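Local coordinates for protein inorganic pyrophosphatase (Neisseria gonorrhoeae, PDB 5TEA) that probably catalyses the magnesium-dependent hydrolysis of inorganic pyrophosphate to two phosphate ions, working as a homohexamer, at residues 26-37 against 60-69; 73-84 against 110-119. All coordinates share one frame; numbering follows the deposited sequence.

Contact 1. Residues 26-37 against 60-69; sequences INVVNEIPAGSN and AKPTNYGFIP
V29 with F67 and I32 with Y65 form hydrogen-bonded antiparallel pairs, the short axes of strands 26-32 and 64-67 running at 131° to each other. Between these pairs lies a classic beta bulge: the N-H groups of E31 and I32 both donate to Y65 O, at 2.8 Å from E31 N. Opposite N30, G66 CA comes within 3.1 Å of V29 O. Pairing continues past the strands through the type II turn P33-S36, where G35 N donates to K61 O and K61 N to S36 O. A34 N is held by N64 OD1 at 2.9 Å, approaching from 52° above the amide plane; the same oxygen also accepts from L89 N.

With CG of F67 set between its backbone N and carbonyl carbon (chi1 70°), one ring face lies beneath V29 CB in a CH-pi contact, the CB being 4.0 Å from the ring centroid. E31 meets the same ring differently, CG in plane at its edge, while OE1 bonds to W42 N. I32 and Y65 run side by side in the same direction, CB to CB 3.8 Å. At the other end I26 crosses I68 at about a right angle, their CD1 atoms 3.5 Å apart. This bulged antiparallel pairing joins strands one and two of the OB-type barrel, with the hairpin 38-54 inserted between them in sequence, as in other soluble family I pyrophosphatases.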
loop_
_atom_site.group_PDB
_atom_site.type_symbol
_atom_site.label_atom_id
_atom_site.label_comp_id
_atom_site.label_asym_id
_atom_site.label_seq_id
_atom_site.Cartn_x
_atom_site.Cartn_y
_atom_site.Cartn_z
ATOM N N ILE B 26 0.710 28.649 -10.727
ATOM C CA ILE B 26 2.142 28.567 -10.984
ATOM C C ILE B 26 2.513 27.142 -11.382
ATOM O O ILE B 26 1.729 26.207 -11.228
ATOM C CB ILE B 26 2.965 29.004 -9.765
ATOM C CG1 ILE B 26 2.734 28.014 -8.613
ATOM C CG2 ILE B 26 2.626 30.462 -9.407
ATOM C CD1 ILE B 26 3.534 28.310 -7.374
ATOM N N ASN B 27 3.757 26.978 -11.847
ATOM C CA ASN B 27 4.281 25.658 -12.182
ATOM C C ASN B 27 5.061 25.119 -10.992
ATOM O O ASN B 27 5.876 25.837 -10.404
ATOM C CB ASN B 27 5.170 25.716 -13.432
ATOM C CG ASN B 27 4.396 26.121 -14.679
ATOM O OD1 ASN B 27 3.245 25.737 -14.848
ATOM N ND2 ASN B 27 5.017 26.916 -15.541
ATOM N N VAL B 28 4.809 23.859 -10.642
ATOM C CA VAL B 28 5.443 23.202 -9.502
ATOM C C VAL B 28 5.997 21.866 -9.968
ATOM O O VAL B 28 5.343 21.150 -10.734
ATOM C CB VAL B 28 4.440 23.011 -8.336
ATOM C CG1 VAL B 28 5.021 22.105 -7.253
ATOM C CG2 VAL B 28 4.099 24.377 -7.749
ATOM N N VAL B 29 7.221 21.551 -9.548
ATOM C CA VAL B 29 7.827 20.247 -9.788
ATOM C C VAL B 29 7.839 19.483 -8.468
ATOM O O VAL B 29 8.351 19.985 -7.461
ATOM C CB VAL B 29 9.246 20.392 -10.375
ATOM C CG1 VAL B 29 9.959 19.039 -10.427
ATOM C CG2 VAL B 29 9.178 21.011 -11.770
ATOM N N ASN B 30 7.268 18.271 -8.459
ATOM C CA ASN B 30 7.170 17.500 -7.223
ATOM C C ASN B 30 8.454 16.720 -6.981
ATOM O O ASN B 30 8.961 16.038 -7.889
ATOM C CB ASN B 30 5.985 16.531 -7.250
ATOM C CG ASN B 30 5.683 15.950 -5.871
ATOM O OD1 ASN B 30 5.406 16.687 -4.926
ATOM N ND2 ASN B 30 5.736 14.625 -5.752
ATOM N N GLU B 31 8.978 16.808 -5.757
ATOM C CA GLU B 31 10.163 16.025 -5.383
ATOM C C GLU B 31 9.861 14.852 -4.464
ATOM O O GLU B 31 10.463 13.788 -4.622
ATOM C CB GLU B 31 11.210 16.915 -4.700
ATOM C CG GLU B 31 11.751 18.038 -5.573
ATOM C CD GLU B 31 12.340 19.168 -4.755
ATOM O OE1 GLU B 31 13.544 19.438 -4.904
ATOM O OE2 GLU B 31 11.592 19.796 -3.970
ATOM N N ILE B 32 8.980 15.021 -3.475
ATOM C CA ILE B 32 8.775 14.027 -2.430
ATOM C C ILE B 32 7.291 13.712 -2.327
ATOM O O ILE B 32 6.490 14.613 -2.067
ATOM C CB ILE B 32 9.281 14.505 -1.058
ATOM C CG1 ILE B 32 10.760 14.899 -1.111
ATOM C CG2 ILE B 32 9.087 13.374 -0.031
ATOM C CD1 ILE B 32 11.262 15.560 0.218
ATOM N N PRO B 33 6.878 12.455 -2.465
ATOM C CA PRO B 33 5.480 12.098 -2.174
ATOM C C PRO B 33 5.141 12.303 -0.706
ATOM O O PRO B 33 5.941 12.002 0.185
ATOM C CB PRO B 33 5.415 10.609 -2.532
ATOM C CG PRO B 33 6.663 10.338 -3.365
ATOM C CD PRO B 33 7.683 11.278 -2.839
ATOM N N ALA B 34 3.930 12.799 -0.457
ATOM C CA ALA B 34 3.416 12.830 0.905
ATOM C C ALA B 34 3.528 11.447 1.528
ATOM O O ALA B 34 3.288 10.442 0.862
ATOM C CB ALA B 34 1.948 13.260 0.909
ATOM N N GLY B 35 3.875 11.404 2.812
ATOM C CA GLY B 35 4.043 10.154 3.519
ATOM C C GLY B 35 5.397 9.491 3.372
ATOM O O GLY B 35 5.624 8.445 3.995
ATOM N N SER B 36 6.304 10.053 2.576
ATOM C CA SER B 36 7.638 9.484 2.407
ATOM C C SER B 36 8.618 10.069 3.421
ATOM O O SER B 36 8.565 11.262 3.735
ATOM C CB SER B 36 8.145 9.740 0.983
ATOM O OG SER B 36 9.473 9.290 0.819
ATOM N N ASN B 37 9.518 9.225 3.947
ATOM C CA ASN B 37 10.637 9.733 4.739
ATOM C C ASN B 37 11.926 9.793 3.935
ATOM O O ASN B 37 13.023 9.807 4.514
ATOM C CB ASN B 37 10.843 8.914 6.021
ATOM C CG ASN B 37 11.257 7.473 5.746
ATOM O OD1 ASN B 37 10.841 6.879 4.756
ATOM N ND2 ASN B 37 12.076 6.902 6.639
ATOM N N ALA B 60 7.812 11.519 8.391
ATOM C CA ALA B 60 7.405 11.473 6.991
ATOM C C ALA B 60 6.770 12.802 6.605
ATOM O O ALA B 60 6.132 13.468 7.427
ATOM C CB ALA B 60 6.414 10.333 6.743
ATOM N N LYS B 61 6.973 13.206 5.358
ATOM C CA LYS B 61 6.430 14.488 4.909
ATOM C C LYS B 61 4.908 14.481 5.018
ATOM O O LYS B 61 4.261 13.541 4.533
ATOM C CB LYS B 61 6.836 14.788 3.464
ATOM C CG LYS B 61 8.295 15.137 3.276
ATOM C CD LYS B 61 8.680 16.393 4.064
ATOM C CE LYS B 61 10.063 16.256 4.709
ATOM N NZ LYS B 61 10.335 17.320 5.731
ATOM N N PRO B 62 4.297 15.506 5.631
ATOM C CA PRO B 62 2.831 15.512 5.757
ATOM C C PRO B 62 2.107 15.924 4.487
ATOM O O PRO B 62 0.899 15.662 4.377
ATOM C CB PRO B 62 2.583 16.530 6.888
ATOM C CG PRO B 62 3.755 17.483 6.784
ATOM C CD PRO B 62 4.922 16.624 6.362
ATOM N N THR B 63 2.787 16.583 3.545
ATOM C CA THR B 63 2.236 16.920 2.235
ATOM C C THR B 63 3.252 16.506 1.188
ATOM O O THR B 63 4.382 16.166 1.514
ATOM C CB THR B 63 1.972 18.424 2.081
ATOM O OG1 THR B 63 3.233 19.098 1.941
ATOM C CG2 THR B 63 1.238 18.971 3.312
ATOM N N ASN B 64 2.867 16.568 -0.083
ATOM C CA ASN B 64 3.889 16.453 -1.115
ATOM C C ASN B 64 4.813 17.658 -1.005
ATOM O O ASN B 64 4.420 18.720 -0.508
ATOM C CB ASN B 64 3.261 16.379 -2.508
ATOM C CG ASN B 64 2.222 15.295 -2.614
ATOM O OD1 ASN B 64 2.552 14.097 -2.698
ATOM N ND2 ASN B 64 0.955 15.693 -2.627
ATOM N N TYR B 65 6.056 17.485 -1.451
ATOM C CA TYR B 65 7.072 18.520 -1.315
ATOM C C TYR B 65 7.699 18.781 -2.674
ATOM O O TYR B 65 8.168 17.848 -3.330
ATOM C CB TYR B 65 8.139 18.083 -0.308
ATOM C CG TYR B 65 9.026 19.181 0.229
ATOM C CD1 TYR B 65 8.666 19.901 1.368
ATOM C CD2 TYR B 65 10.250 19.466 -0.367
ATOM C CE1 TYR B 65 9.485 20.889 1.874
ATOM C CE2 TYR B 65 11.081 20.454 0.145
ATOM C CZ TYR B 65 10.688 21.156 1.266
ATOM O OH TYR B 65 11.500 22.131 1.793
ATOM N N GLY B 66 7.705 20.038 -3.106
ATOM C CA GLY B 66 8.292 20.342 -4.401
ATOM C C GLY B 66 8.951 21.702 -4.488
ATOM O O GLY B 66 9.248 22.314 -3.460
ATOM N N PHE B 67 9.161 22.210 -5.704
ATOM C CA PHE B 67 9.756 23.535 -5.844
ATOM C C PHE B 67 9.168 24.245 -7.052
ATOM O O PHE B 67 8.546 23.634 -7.921
ATOM C CB PHE B 67 11.281 23.469 -5.973
ATOM C CG PHE B 67 11.769 22.885 -7.274
ATOM C CD1 PHE B 67 11.871 21.503 -7.441
ATOM C CD2 PHE B 67 12.156 23.709 -8.320
ATOM C CE1 PHE B 67 12.340 20.960 -8.631
ATOM C CE2 PHE B 67 12.618 23.164 -9.521
ATOM C CZ PHE B 67 12.712 21.790 -9.670
ATOM N N ILE B 68 9.391 25.553 -7.100
ATOM C CA ILE B 68 8.982 26.387 -8.226
ATOM C C ILE B 68 10.198 26.597 -9.122
ATOM O O ILE B 68 11.220 27.122 -8.646
ATOM C CB ILE B 68 8.421 27.740 -7.757
ATOM C CG1 ILE B 68 7.254 27.554 -6.775
ATOM C CG2 ILE B 68 7.984 28.552 -8.957
ATOM C CD1 ILE B 68 6.782 28.882 -6.140
ATOM N N PRO B 69 10.132 26.248 -10.410
ATOM C CA PRO B 69 11.291 26.465 -11.289
ATOM C C PRO B 69 11.635 27.945 -11.405
ATOM O O PRO B 69 10.764 28.812 -11.333
ATOM C CB PRO B 69 10.838 25.901 -12.647
ATOM C CG PRO B 69 9.545 25.204 -12.409
ATOM C CD PRO B 69 8.965 25.695 -11.121
#

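Contact 2. Residues 73-84 against 110-119; sequences DEDGDELDVLLV and EVDDKIVCVP. With CA (calcium ion), chain I.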
loop_
_atom_site.group_PDB
_atom_site.type_symbol
_atom_site.label_atom_id
_atom_site.label_comp_id
_atom_site.label_asym_id
_atom_site.label_seq_id
_atom_site.Cartn_x
_atom_site.Cartn_y
_atom_site.Cartn_z
ATOM N N ASP B 73 15.591 31.165 -3.131
ATOM C CA ASP B 73 15.663 31.716 -1.781
ATOM C C ASP B 73 16.855 32.659 -1.650
ATOM O O ASP B 73 17.777 32.650 -2.468
ATOM C CB ASP B 73 15.825 30.605 -0.748
ATOM C CG ASP B 73 14.513 30.146 -0.153
ATOM O OD1 ASP B 73 13.482 30.834 -0.306
ATOM O OD2 ASP B 73 14.535 29.085 0.500
ATOM N N GLU B 74 16.847 33.451 -0.570
ATOM C CA GLU B 74 17.906 34.433 -0.340
ATOM C C GLU B 74 19.278 33.789 -0.167
ATOM O O GLU B 74 20.295 34.475 -0.322
ATOM C CB GLU B 74 17.574 35.296 0.885
ATOM N N ASP B 75 19.331 32.490 0.138
ATOM C CA ASP B 75 20.581 31.754 0.294
ATOM C C ASP B 75 21.000 30.989 -0.959
ATOM O O ASP B 75 22.065 30.362 -0.948
ATOM C CB ASP B 75 20.458 30.758 1.443
ATOM C CG ASP B 75 19.419 29.697 1.159
ATOM O OD1 ASP B 75 18.241 30.071 1.048
ATOM O OD2 ASP B 75 19.779 28.510 0.999
ATOM N N GLY B 76 20.189 30.999 -2.022
ATOM C CA GLY B 76 20.438 30.185 -3.199
ATOM C C GLY B 76 19.665 28.886 -3.253
ATOM O O GLY B 76 19.827 28.121 -4.214
ATOM N N ASP B 77 18.848 28.612 -2.242
ATOM C CA ASP B 77 17.925 27.486 -2.228
ATOM C C ASP B 77 16.760 27.737 -3.192
ATOM O O ASP B 77 16.299 28.864 -3.357
ATOM C CB ASP B 77 17.392 27.308 -0.799
ATOM C CG ASP B 77 17.119 25.862 -0.428
ATOM O OD1 ASP B 77 17.407 24.949 -1.236
ATOM O OD2 ASP B 77 16.611 25.649 0.699
ATOM N N GLU B 78 16.272 26.677 -3.827
ATOM C CA GLU B 78 15.053 26.809 -4.620
ATOM C C GLU B 78 13.845 27.035 -3.706
ATOM O O GLU B 78 13.819 26.586 -2.557
ATOM C CB GLU B 78 14.836 25.571 -5.490
ATOM N N LEU B 79 12.861 27.783 -4.210
ATOM C CA LEU B 79 11.678 28.106 -3.409
ATOM C C LEU B 79 10.807 26.865 -3.277
ATOM O O LEU B 79 10.359 26.313 -4.285
ATOM C CB LEU B 79 10.888 29.254 -4.047
ATOM C CG LEU B 79 9.600 29.704 -3.345
ATOM C CD1 LEU B 79 9.838 29.956 -1.868
ATOM C CD2 LEU B 79 9.040 30.982 -4.024
ATOM N N ASP B 80 10.587 26.417 -2.040
ATOM C CA ASP B 80 9.934 25.143 -1.789
ATOM C C ASP B 80 8.417 25.281 -1.847
ATOM O O ASP B 80 7.859 26.370 -1.696
ATOM C CB ASP B 80 10.319 24.585 -0.424
ATOM C CG ASP B 80 11.803 24.539 -0.212
ATOM O OD1 ASP B 80 12.540 24.013 -1.081
ATOM O OD2 ASP B 80 12.212 25.022 0.855
ATOM N N VAL B 81 7.755 24.144 -2.068
ATOM C CA VAL B 81 6.303 24.061 -2.211
ATOM C C VAL B 81 5.778 22.914 -1.360
ATOM O O VAL B 81 6.301 21.795 -1.436
ATOM C CB VAL B 81 5.874 23.847 -3.675
ATOM C CG1 VAL B 81 4.342 23.684 -3.767
ATOM C CG2 VAL B 81 6.335 25.010 -4.548
ATOM N N LEU B 82 4.754 23.201 -0.551
ATOM C CA LEU B 82 3.920 22.200 0.100
ATOM C C LEU B 82 2.674 22.024 -0.766
ATOM O O LEU B 82 1.830 22.920 -0.830
ATOM C CB LEU B 82 3.559 22.646 1.518
ATOM C CG LEU B 82 4.763 23.071 2.379
ATOM C CD1 LEU B 82 4.319 23.435 3.794
ATOM C CD2 LEU B 82 5.817 21.949 2.432
ATOM N N LEU B 83 2.569 20.879 -1.447
ATOM C CA LEU B 83 1.472 20.604 -2.365
ATOM C C LEU B 83 0.544 19.591 -1.715
ATOM O O LEU B 83 0.948 18.447 -1.463
ATOM C CB LEU B 83 1.996 20.076 -3.698
ATOM C CG LEU B 83 0.915 19.703 -4.721
ATOM C CD1 LEU B 83 0.305 20.972 -5.316
ATOM C CD2 LEU B 83 1.500 18.805 -5.806
ATOM N N VAL B 84 -0.684 20.008 -1.440
ATOM C CA VAL B 84 -1.642 19.206 -0.685
ATOM C C VAL B 84 -2.537 18.450 -1.660
ATOM O O VAL B 84 -3.189 19.054 -2.513
ATOM C CB VAL B 84 -2.472 20.085 0.262
ATOM C CG1 VAL B 84 -3.555 19.265 0.973
ATOM C CG2 VAL B 84 -1.536 20.801 1.266
ATOM N N GLU B 110 18.206 31.053 8.421
ATOM C CA GLU B 110 17.887 31.616 7.114
ATOM C C GLU B 110 16.387 31.556 6.883
ATOM O O GLU B 110 15.706 30.650 7.368
ATOM C CB GLU B 110 18.602 30.858 5.977
ATOM C CG GLU B 110 20.134 30.806 6.102
ATOM C CD GLU B 110 20.812 31.998 5.467
ATOM O OE1 GLU B 110 22.058 32.001 5.393
ATOM O OE2 GLU B 110 20.100 32.931 5.036
ATOM N N VAL B 111 15.872 32.515 6.112
ATOM C CA VAL B 111 14.492 32.428 5.656
ATOM C C VAL B 111 14.370 31.248 4.704
ATOM O O VAL B 111 15.189 31.084 3.792
ATOM C CB VAL B 111 14.068 33.742 4.978
ATOM C CG1 VAL B 111 12.646 33.619 4.397
ATOM C CG2 VAL B 111 14.162 34.909 5.972
ATOM N N ASP B 112 13.351 30.412 4.914
ATOM C CA ASP B 112 13.136 29.238 4.065
ATOM C C ASP B 112 11.632 29.007 3.895
ATOM O O ASP B 112 11.093 27.955 4.229
ATOM C CB ASP B 112 13.828 28.012 4.655
ATOM C CG ASP B 112 13.901 26.854 3.676
ATOM O OD1 ASP B 112 13.849 27.106 2.457
ATOM O OD2 ASP B 112 13.990 25.693 4.123
ATOM N N ASP B 113 10.948 30.018 3.359
ATOM C CA ASP B 113 9.496 29.977 3.224
ATOM C C ASP B 113 9.072 28.863 2.279
ATOM O O ASP B 113 9.816 28.468 1.377
ATOM C CB ASP B 113 8.958 31.307 2.682
ATOM C CG ASP B 113 9.231 32.478 3.603
ATOM O OD1 ASP B 113 9.359 32.260 4.826
ATOM O OD2 ASP B 113 9.298 33.634 3.101
ATOM N N LYS B 114 7.836 28.393 2.456
ATOM C CA LYS B 114 7.281 27.326 1.635
ATOM C C LYS B 114 5.889 27.730 1.164
ATOM O O LYS B 114 5.018 28.042 1.981
ATOM C CB LYS B 114 7.265 26.006 2.420
ATOM C CG LYS B 114 8.622 25.774 3.108
ATOM C CD LYS B 114 8.934 24.339 3.408
ATOM C CE LYS B 114 10.176 24.265 4.293
ATOM N NZ LYS B 114 11.375 24.823 3.604
ATOM N N ILE B 115 5.707 27.778 -0.146
ATOM C CA ILE B 115 4.424 28.162 -0.741
ATOM C C ILE B 115 3.472 26.987 -0.606
ATOM O O ILE B 115 3.857 25.845 -0.877
ATOM C CB ILE B 115 4.612 28.549 -2.217
ATOM C CG1 ILE B 115 5.776 29.539 -2.371
ATOM C CG2 ILE B 115 3.324 29.149 -2.802
ATOM C CD1 ILE B 115 5.548 30.836 -1.568
ATOM N N VAL B 116 2.240 27.248 -0.157
ATOM C CA VAL B 116 1.230 26.200 -0.007
ATOM C C VAL B 116 0.370 26.194 -1.264
ATOM O O VAL B 116 -0.146 27.240 -1.682
ATOM C CB VAL B 116 0.372 26.412 1.250
ATOM C CG1 VAL B 116 -0.551 25.202 1.453
ATOM C CG2 VAL B 116 1.246 26.654 2.477
ATOM N N CYS B 117 0.243 25.024 -1.887
ATOM C CA CYS B 117 -0.424 24.909 -3.176
ATOM C C CYS B 117 -1.343 23.702 -3.179
ATOM O O CYS B 117 -1.167 22.759 -2.398
ATOM C CB CYS B 117 0.578 24.740 -4.335
ATOM S SG CYS B 117 1.620 26.163 -4.680
ATOM N N VAL B 118 -2.288 23.725 -4.116
ATOM C CA VAL B 118 -3.060 22.545 -4.509
ATOM C C VAL B 118 -3.017 22.458 -6.029
ATOM O O VAL B 118 -2.754 23.462 -6.710
ATOM C CB VAL B 118 -4.522 22.623 -4.004
ATOM C CG1 VAL B 118 -4.556 22.580 -2.463
ATOM C CG2 VAL B 118 -5.204 23.914 -4.531
ATOM N N PRO B 119 -3.277 21.286 -6.599
ATOM C CA PRO B 119 -3.382 21.209 -8.063
ATOM C C PRO B 119 -4.433 22.191 -8.559
ATOM O O PRO B 119 -5.479 22.377 -7.926
ATOM C CB PRO B 119 -3.809 19.758 -8.319
ATOM C CG PRO B 119 -3.371 19.010 -7.078
ATOM C CD PRO B 119 -3.592 19.994 -5.961
HETATM CA CA CA I . 14.110 26.788 0.230
HETATM O O HOH W 1 12.074 28.053 0.098
HETATM O O HOH W 2 14.443 24.939 0.914
#
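The carboxylates of D73 and D112 stand nearly upright to each other, their planes 77° apart, whereas that of D77 is turned only 26° from D112. All three aim an oxygen at one calcium ion, and D73 OD2 lies 2.9 Å from D112 OD1 because both atoms bind the metal. D112 OD1 makes the shortest protein bond to the calcium, 2.3 Å. The D80 carboxylate shares its OD2 between the ion and K114 NZ, whose salt bridge meets it on the anti side, 31° out of the carboxylate plane and 2.9 Å away. K114 runs alongside D80, then bends at its last torsion so that NZ makes a second salt bridge to D112 OD2, weak as a hydrogen bond, and bonds to D112 O; one ammonium thus ties together two metal ligands. E78 O and two waters complete the seven-atom sphere, the second water doubtfully close. The first water accepts from D80 N and donates to D113 O, linking the two backbones beside the metal. The calcium probably occupies a magnesium site, as D80 and D112 are predicted magnesium ligands.

Beyond the site, strands 80-83 and 114-119 run parallel, the pairing of third and fifth strands that marks an OB-type barrel. L82 sits at the centre of the ladder: its N donates to I115 O and its O accepts from C117 N, each at 2.8 Å. On one sheet face V81 CG1 packs 3.8 Å from C117 SG, and L83 CD1 reaches C117 CB. L79 crosses I115 at about a right angle, and helix 167-183 packs on L79. The opposite face carries L82, whose CG and methyls rest on the aliphatic part of K114 and which meets F147 of helix 137-149.

Contact 1 closes before contact 2 opens along the chain, and their centres lie about 10 Å apart in one curled sheet. Strands 64-67 and 80-83 are antiparallel neighbours, so contact 2 continues the ladder of contact 1: G66 O lies 2.7 Å from V81 N, a probable hydrogen bond. Separately, the side-chain amide of N64 probably bonds through ND2 to L83 O at 3.0 Å. Y65, a predicted substrate-binding residue, joins contact 1 to the metal site. Its side chain is about 6 Å from the calcium ion at nearest atoms, and its OH makes a weak hydrogen bond with K114 NZ. K61 lies beside Y150, another predicted substrate residue, about 4 Å between nearest side-chain atoms.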